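Local structure of dihydropteroate synthase (Burkholderia cenocepacia, 2Y5S) at residues L62-G67 with P99-T104; P88-L93 with L114-D119. The protein probably catalyses the condensation of 4-aminobenzoate with 6-hydroxymethyl-7,8-dihydropterin diphosphate to give 7,8-dihydropteroate, the immediate precursor of folates. All coordinates share one frame; numbering follows the deposited sequence.

Contact 1 of 2, residues L62-G67 with P99-T104. With 78H (7,8-dihydropteroate), chain P.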
loop_
_atom_site.group_PDB
_atom_site.type_symbol
_atom_site.label_atom_id
_atom_site.label_comp_id
_atom_site.label_asym_id
_atom_site.label_seq_id
_atom_site.Cartn_x
_atom_site.Cartn_y
_atom_site.Cartn_z
ATOM N N LEU B 62 4.415 2.950 -19.021
ATOM C CA LEU B 62 4.428 4.182 -19.811
ATOM C C LEU B 62 5.467 5.109 -19.214
ATOM O O LEU B 62 5.808 4.975 -18.029
ATOM C CB LEU B 62 3.076 4.911 -19.791
ATOM C CG LEU B 62 1.752 4.209 -20.119
ATOM C CD1 LEU B 62 1.198 3.582 -18.834
ATOM C CD2 LEU B 62 0.751 5.216 -20.717
ATOM N N LEU B 63 5.948 6.055 -20.036
ATOM C CA LEU B 63 6.843 7.104 -19.570
ATOM C C LEU B 63 6.214 8.462 -19.822
ATOM O O LEU B 63 5.711 8.711 -20.916
ATOM C CB LEU B 63 8.197 7.032 -20.284
ATOM C CG LEU B 63 8.969 5.738 -20.056
ATOM C CD1 LEU B 63 10.182 5.671 -21.009
ATOM C CD2 LEU B 63 9.370 5.633 -18.584
ATOM N N ASP B 64 6.260 9.337 -18.818
ATOM C CA ASP B 64 5.696 10.678 -18.941
ATOM C C ASP B 64 6.854 11.665 -19.016
ATOM O O ASP B 64 7.638 11.803 -18.071
ATOM C CB ASP B 64 4.746 10.995 -17.770
ATOM C CG ASP B 64 3.838 12.226 -18.033
ATOM O OD1 ASP B 64 3.375 12.435 -19.175
ATOM O OD2 ASP B 64 3.571 12.990 -17.082
ATOM N N ILE B 65 6.984 12.293 -20.178
ATOM C CA ILE B 65 8.071 13.205 -20.472
ATOM C C ILE B 65 7.560 14.622 -20.257
ATOM O O ILE B 65 6.582 15.025 -20.878
ATOM C CB ILE B 65 8.525 13.098 -21.950
ATOM C CG1 ILE B 65 9.014 11.687 -22.303
ATOM C CG2 ILE B 65 9.622 14.120 -22.233
ATOM C CD1 ILE B 65 9.118 11.458 -23.813
ATOM N N GLY B 66 8.214 15.372 -19.381
ATOM C CA GLY B 66 7.841 16.758 -19.138
ATOM C C GLY B 66 9.058 17.650 -19.132
ATOM O O GLY B 66 9.992 17.402 -18.369
ATOM N N GLY B 67 9.044 18.683 -19.981
ATOM C CA GLY B 67 10.127 19.667 -20.061
ATOM C C GLY B 67 9.919 20.885 -19.172
ATOM O O GLY B 67 10.730 21.810 -19.181
ATOM N N PRO B 99 4.718 3.159 -24.363
ATOM C CA PRO B 99 3.979 4.407 -24.539
ATOM C C PRO B 99 4.709 5.647 -23.995
ATOM O O PRO B 99 5.221 5.641 -22.865
ATOM C CB PRO B 99 2.675 4.151 -23.784
ATOM C CG PRO B 99 2.471 2.635 -23.891
ATOM C CD PRO B 99 3.846 2.036 -23.944
ATOM N N LEU B 100 4.768 6.680 -24.837
ATOM C CA LEU B 100 5.376 7.951 -24.506
ATOM C C LEU B 100 4.286 9.000 -24.290
ATOM O O LEU B 100 3.604 9.405 -25.231
ATOM C CB LEU B 100 6.335 8.401 -25.620
ATOM C CG LEU B 100 7.489 7.445 -25.957
ATOM C CD1 LEU B 100 8.440 8.042 -27.001
ATOM C CD2 LEU B 100 8.260 7.033 -24.700
ATOM N N SER B 101 4.137 9.429 -23.039
ATOM C CA SER B 101 3.188 10.453 -22.670
ATOM C C SER B 101 3.935 11.780 -22.568
ATOM O O SER B 101 5.097 11.814 -22.130
ATOM C CB SER B 101 2.527 10.113 -21.338
ATOM O OG SER B 101 1.831 11.221 -20.817
ATOM N N ILE B 102 3.271 12.862 -22.972
ATOM C CA ILE B 102 3.871 14.184 -22.926
ATOM C C ILE B 102 3.113 15.062 -21.929
ATOM O O ILE B 102 1.931 15.314 -22.111
ATOM C CB ILE B 102 3.841 14.882 -24.294
ATOM C CG1 ILE B 102 4.374 13.963 -25.395
ATOM C CG2 ILE B 102 4.628 16.167 -24.218
ATOM C CD1 ILE B 102 5.867 13.640 -25.265
ATOM N N ASP B 103 3.816 15.513 -20.891
ATOM C CA ASP B 103 3.249 16.371 -19.849
ATOM C C ASP B 103 3.374 17.824 -20.296
ATOM O O ASP B 103 4.388 18.503 -20.037
ATOM C CB ASP B 103 3.969 16.123 -18.520
ATOM C CG ASP B 103 3.439 16.992 -17.356
ATOM O OD1 ASP B 103 2.321 17.555 -17.414
ATOM O OD2 ASP B 103 4.159 17.065 -16.347
ATOM N N THR B 104 2.356 18.277 -21.017
ATOM C CA THR B 104 2.321 19.643 -21.509
ATOM C C THR B 104 0.907 20.150 -21.717
ATOM O O THR B 104 -0.000 19.391 -22.054
ATOM C CB THR B 104 3.048 19.797 -22.858
ATOM O OG1 THR B 104 3.173 21.196 -23.159
ATOM C CG2 THR B 104 2.281 19.070 -23.967
HETATM O O4 78H P . -1.427 14.537 -11.076
HETATM C C4 78H P . -1.068 14.731 -12.239
HETATM C C5 78H P . 0.052 15.529 -12.551
HETATM N N3 78H P . -1.802 14.162 -13.292
HETATM C C9 78H P . 0.372 15.711 -13.917
HETATM N N5 78H P . 0.828 16.064 -11.574
HETATM C C2 78H P . -1.435 14.409 -14.650
HETATM N N8 78H P . 1.466 16.481 -14.288
HETATM N N1 78H P . -0.354 15.161 -14.911
HETATM C C6 78H P . 1.873 16.858 -11.879
HETATM N N2 78H P . -2.159 13.901 -15.660
HETATM C C7 78H P . 2.196 17.296 -13.310
HETATM C C10 78H P . 2.769 17.385 -10.794
HETATM N N11 78H P . 2.197 18.603 -10.208
HETATM C C15 78H P . 2.106 18.695 -8.888
HETATM C C16 78H P . 0.912 19.072 -8.282
HETATM C C17 78H P . 3.228 18.378 -8.121
HETATM C C18 78H P . 0.841 19.153 -6.902
HETATM C C19 78H P . 3.156 18.459 -6.736
HETATM C C20 78H P . 1.964 18.851 -6.130
HETATM C C21 78H P . 1.873 18.909 -4.602
HETATM O O22 78H P . 0.736 18.974 -4.129
HETATM O O23 78H P . 2.907 18.754 -3.916
HETATM O O HOH W 1 6.667 19.385 -21.235
#
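The hydroxyl of Ser101 donates its proton to Asp64, with OG 2.6 Å from OD1 and 37° out of the carboxylate plane. Both groups stand anti to their own backbone N (chi1 167° in Ser101, -165° in Asp64), which brings the short polar arms together. Asp64 OD2 forms a salt bridge with Arg270 and accepts a hydrogen bond from Asn122. Asp103 has its main partner in Thr70, bonded to OD2; both carboxylate oxygens also receive weak bonds from N8 of the 7,8-dihydropteroate, 3.4 Å from OD1. Gly66 brings no beta carbon against this carboxylate. Strands 62-66 and 100-103 are parallel neighbours in this TIM barrel. Their backbones exchange four hydrogen bonds, among them Leu63 N to Pro99 O (3.0 Å) and a nearly linear one from Ile65 N to Ser101 O (2.8 Å). Asp64 and Ser101 share one face of the sheet; the opposite face carries Leu63, Ile65, Leu100 and Ile102, whose branched apolar chains suit the helix layer. There Ile65 and Ile102 run side by side, CD1 to CD1 4.2 Å. At the start the side chains of Leu62 and Pro99 cross at about a right angle, Leu62 CD2 3.8 Å from Pro99 CB.

Contact 2 of 2, residues P88-L93 with L114-D119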
loop_
_atom_site.group_PDB
_atom_site.type_symbol
_atom_site.label_atom_id
_atom_site.label_comp_id
_atom_site.label_asym_id
_atom_site.label_seq_id
_atom_site.Cartn_x
_atom_site.Cartn_y
_atom_site.Cartn_z
ATOM N N PRO B 88 13.714 15.793 -28.567
ATOM C CA PRO B 88 14.773 14.781 -28.703
ATOM C C PRO B 88 14.636 13.556 -27.789
ATOM O O PRO B 88 15.123 12.492 -28.144
ATOM C CB PRO B 88 16.058 15.569 -28.393
ATOM C CG PRO B 88 15.724 16.983 -28.754
ATOM C CD PRO B 88 14.282 17.129 -28.293
ATOM N N LEU B 89 13.980 13.682 -26.635
ATOM C CA LEU B 89 13.671 12.501 -25.809
ATOM C C LEU B 89 12.610 11.619 -26.482
ATOM O O LEU B 89 12.712 10.394 -26.451
ATOM C CB LEU B 89 13.210 12.890 -24.397
ATOM C CG LEU B 89 14.246 13.495 -23.448
ATOM C CD1 LEU B 89 13.623 13.773 -22.072
ATOM C CD2 LEU B 89 15.502 12.600 -23.323
ATOM N N VAL B 90 11.604 12.243 -27.088
ATOM C CA VAL B 90 10.584 11.508 -27.841
ATOM C C VAL B 90 11.246 10.709 -28.954
ATOM O O VAL B 90 11.000 9.510 -29.090
ATOM C CB VAL B 90 9.496 12.442 -28.423
ATOM C CG1 VAL B 90 8.533 11.661 -29.326
ATOM C CG2 VAL B 90 8.731 13.131 -27.291
ATOM N N GLU B 91 12.117 11.374 -29.715
ATOM C CA GLU B 91 12.814 10.741 -30.835
ATOM C C GLU B 91 13.697 9.572 -30.352
ATOM O O GLU B 91 13.649 8.474 -30.914
ATOM C CB GLU B 91 13.617 11.791 -31.629
ATOM C CG GLU B 91 12.738 12.875 -32.300
ATOM C CD GLU B 91 13.533 14.000 -32.985
ATOM O OE1 GLU B 91 14.746 14.156 -32.721
ATOM O OE2 GLU B 91 12.930 14.741 -33.798
ATOM N N ALA B 92 14.463 9.799 -29.290
ATOM C CA ALA B 92 15.360 8.769 -28.747
ATOM C C ALA B 92 14.628 7.613 -28.091
ATOM O O ALA B 92 15.123 6.491 -28.103
ATOM C CB ALA B 92 16.355 9.385 -27.754
ATOM N N LEU B 93 13.460 7.877 -27.502
ATOM C CA LEU B 93 12.721 6.845 -26.778
ATOM C C LEU B 93 11.710 6.055 -27.622
ATOM O O LEU B 93 11.316 4.964 -27.221
ATOM C CB LEU B 93 12.006 7.446 -25.564
ATOM C CG LEU B 93 12.894 7.978 -24.439
ATOM C CD1 LEU B 93 12.040 8.697 -23.387
ATOM C CD2 LEU B 93 13.704 6.861 -23.792
ATOM N N LEU B 114 3.472 15.266 -31.031
ATOM C CA LEU B 114 2.711 14.310 -31.840
ATOM C C LEU B 114 3.397 14.042 -33.185
ATOM O O LEU B 114 3.466 12.891 -33.633
ATOM C CB LEU B 114 1.271 14.787 -32.035
ATOM C CG LEU B 114 0.387 14.700 -30.782
ATOM C CD1 LEU B 114 -0.985 15.294 -31.062
ATOM C CD2 LEU B 114 0.267 13.257 -30.289
ATOM N N ALA B 115 3.911 15.093 -33.823
ATOM C CA ALA B 115 4.651 14.948 -35.091
ATOM C C ALA B 115 5.904 14.109 -34.903
ATOM O O ALA B 115 6.285 13.369 -35.785
ATOM C CB ALA B 115 5.004 16.334 -35.701
ATOM N N ALA B 116 6.532 14.221 -33.740
ATOM C CA ALA B 116 7.691 13.416 -33.402
ATOM C C ALA B 116 7.314 11.985 -33.022
ATOM O O ALA B 116 8.188 11.153 -32.855
ATOM C CB ALA B 116 8.463 14.074 -32.265
ATOM N N GLY B 117 6.020 11.712 -32.830
ATOM C CA GLY B 117 5.531 10.345 -32.633
ATOM C C GLY B 117 5.203 9.976 -31.199
ATOM O O GLY B 117 5.241 8.796 -30.844
ATOM N N ALA B 118 4.844 10.964 -30.376
ATOM C CA ALA B 118 4.373 10.689 -29.026
ATOM C C ALA B 118 3.006 10.001 -29.093
ATOM O O ALA B 118 2.249 10.180 -30.054
ATOM C CB ALA B 118 4.297 11.966 -28.187
ATOM N N ASP B 119 2.712 9.233 -28.052
ATOM C CA ASP B 119 1.540 8.381 -27.997
ATOM C C ASP B 119 0.378 8.963 -27.185
ATOM O O ASP B 119 -0.768 8.595 -27.399
ATOM C CB ASP B 119 1.951 7.042 -27.377
ATOM C CG ASP B 119 3.014 6.332 -28.182
ATOM O OD1 ASP B 119 2.749 5.985 -29.344
ATOM O OD2 ASP B 119 4.126 6.119 -27.653
#
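One methyl of Val90, CG1, lies over the flat faces of two successive peptide groups, Ala116-Gly117 and Gly117-Ala118. Over the first it stands almost vertically above the carbonyl oxygen, Ala116 O, at 3.6 Å; over the second it sits above Ala118 N, at 3.9 Å. The glycine's own polar atoms are bonded elsewhere: Gly117 N turns back to Leu114 O (2.9 Å), and Gly117 O accepts from Arg94. With CG1 anti to the backbone N (chi1 174°), the valine presents this methyl to the turn. Val90 CG1 also meets the beta carbons of the two flanking alanines, Ala116 CB at 3.8 Å and Ala118 CB more loosely at 4.4 Å. Small residues suit both places, because a single methyl on each lets the backbones come close, Glu91 CA to Ala116 CA 6.3 Å. Further out, the aliphatic part of Glu91 runs past Ala116, with CG 4.4 Å from its CB, while the charged end belongs to an exposed residue. Gly117 has a positive phi of 103°, where any side chain would collide with the carbonyl oxygen of Ala116. Together with its bonds back into the last turn, this makes a Schellman motif, which turns the chain out of the helix and past helix 79-93 toward strand 120-123, as one of the alpha-to-beta turns of a TIM barrel.

The two contacts, with centres about 9 Å apart, share one beta-alpha-beta unit: helix 79-93 connects the paired strands of contact 1 and, in contact 2, packs on the turn after the following helix. Ile102 joins them. Its CD1 reaches Val90 CG2 at 3.5 Å, the methyl turned from the Schellman turn, and its CG1 packs tightly on Ala118 CB at 3.4 Å. At the start of strand 100-103, Leu100 N lies 2.9 Å from Asp119 OD2, a probable hydrogen bond, and the same oxygen pairs with Arg15. Contact 1 alone reaches the 7,8-dihydropteroate, through Asp103 at the other end of that strand; contact 2 belongs to the surrounding helix layer.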